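Local coordinates for protein probable UbiX-like flavin prenyltransferase (PDB 1SBZ) that probably transfers a prenyl group from dimethylallyl phosphate to reduced FMN, making the prenylated flavin cofactor used by a phenolic acid decarboxylase, at residues D[164-167]-D[168-172]. Residues are numbered along the deposited sequence; the frame is centred on the assembly and turned at random.
Sequences HVVA and RVLDQ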
# COMPACT_ATOMS: atom_id res chain seq x y z
N HIS D 164 33.32 -16.72 -13.14
CA HIS D 164 31.99 -17.29 -13.12
C HIS D 164 30.94 -16.19 -12.99
O HIS D 164 29.92 -16.23 -13.67
CB HIS D 164 31.84 -18.31 -12.00
CG HIS D 164 30.54 -19.03 -12.02
ND1 HIS D 164 30.28 -20.08 -12.88
CD2 HIS D 164 29.40 -18.84 -11.30
CE1 HIS D 164 29.04 -20.51 -12.68
NE2 HIS D 164 28.49 -19.78 -11.73
N VAL D 165 31.20 -15.23 -12.11
CA VAL D 165 30.30 -14.09 -11.92
C VAL D 165 30.19 -13.32 -13.24
O VAL D 165 29.08 -13.05 -13.70
CB VAL D 165 30.79 -13.14 -10.78
CG1 VAL D 165 29.98 -11.85 -10.76
CG2 VAL D 165 30.70 -13.84 -9.42
N VAL D 166 31.33 -13.00 -13.83
CA VAL D 166 31.39 -12.28 -15.10
C VAL D 166 30.58 -12.99 -16.20
O VAL D 166 29.79 -12.35 -16.89
CB VAL D 166 32.85 -12.05 -15.57
CG1 VAL D 166 32.90 -11.63 -17.04
CG2 VAL D 166 33.55 -11.01 -14.69
N ALA D 167 30.78 -14.30 -16.34
CA ALA D 167 30.01 -15.10 -17.31
C ALA D 167 28.49 -14.99 -17.10
O ALA D 167 27.74 -14.87 -18.07
CB ALA D 167 30.44 -16.56 -17.26
N ARG D 168 28.07 -15.02 -15.85
CA ARG D 168 26.65 -14.99 -15.50
C ARG D 168 26.05 -13.59 -15.65
O ARG D 168 24.85 -13.46 -15.91
CB ARG D 168 26.43 -15.53 -14.08
CG ARG D 168 26.93 -16.98 -13.87
CD ARG D 168 25.86 -18.09 -13.94
NE ARG D 168 24.86 -17.79 -14.96
CZ ARG D 168 23.56 -17.66 -14.75
NH1 ARG D 168 23.03 -17.85 -13.55
NH2 ARG D 168 22.77 -17.36 -15.77
N VAL D 169 26.88 -12.56 -15.49
CA VAL D 169 26.50 -11.19 -15.82
C VAL D 169 26.31 -11.05 -17.34
O VAL D 169 25.28 -10.54 -17.79
CB VAL D 169 27.52 -10.14 -15.27
CG1 VAL D 169 27.15 -8.73 -15.72
CG2 VAL D 169 27.58 -10.19 -13.75
N LEU D 170 27.29 -11.52 -18.11
CA LEU D 170 27.24 -11.50 -19.58
C LEU D 170 26.04 -12.23 -20.18
O LEU D 170 25.50 -11.80 -21.20
CB LEU D 170 28.53 -12.08 -20.17
CG LEU D 170 29.68 -11.15 -20.58
CD1 LEU D 170 29.63 -9.80 -19.89
CD2 LEU D 170 31.01 -11.85 -20.33
N ASP D 171 25.63 -13.34 -19.55
CA ASP D 171 24.41 -14.06 -19.93
C ASP D 171 23.21 -13.12 -20.11
O ASP D 171 22.34 -13.38 -20.94
CB ASP D 171 24.05 -15.13 -18.89
CG ASP D 171 24.84 -16.41 -19.06
OD1 ASP D 171 25.53 -16.56 -20.10
OD2 ASP D 171 24.82 -17.34 -18.22
N GLN D 172 23.19 -12.04 -19.33
CA GLN D 172 22.12 -11.04 -19.39
C GLN D 172 22.02 -10.34 -20.74
O GLN D 172 20.96 -9.82 -21.10
CB GLN D 172 22.29 -10.01 -18.27
CG GLN D 172 22.00 -10.55 -16.89
CD GLN D 172 20.54 -10.93 -16.73
OE1 GLN D 172 19.65 -10.19 -17.17
NE2 GLN D 172 20.29 -12.07 -16.10
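Four successive backbone hydrogen bonds, each from the N-H of residue i+4 to the carbonyl of residue i, run from Arg-168 N to His-164 O through to Asp-171 N to Ala-167 O and wind this part of helix 158-170, the straightest being Leu-170 N to Val-166 O at 170°. On one flank Arg-168 runs alongside His-164, its CG lying over one face of the imidazole, 4.1 Å from the ring centroid, in a CH-pi contact offset toward the rim. The guanidinium is turned 63° from that ring. In this flavoprotein fold, a parallel sheet flanked by helices, the flank of Val-165, Val-169 and Leu-170 is apolar and packs against strand 116-121 and helix 13-24. Bends at its second and third torsions swing the arginine chain over to Asp-171. There OD2 accepts hydrogen bonds from Arg-168 NE (3.3 Å) and NH2 (3.2 Å), a salt bridge gripped side-on in the guanidinium plane. OD2 also forms a salt bridge with Arg-182, and Arg-168 NH2 makes another with Glu-113 of a second subunit, tying the helix into the dodecamer. Within the helix, Val-166 CG1 meets Leu-170 CD2 at 3.8 Å, both side chains pointing the same way, whereas Val-165 CG1 approaches Val-169 CG2 more loosely, at 4.2 Å.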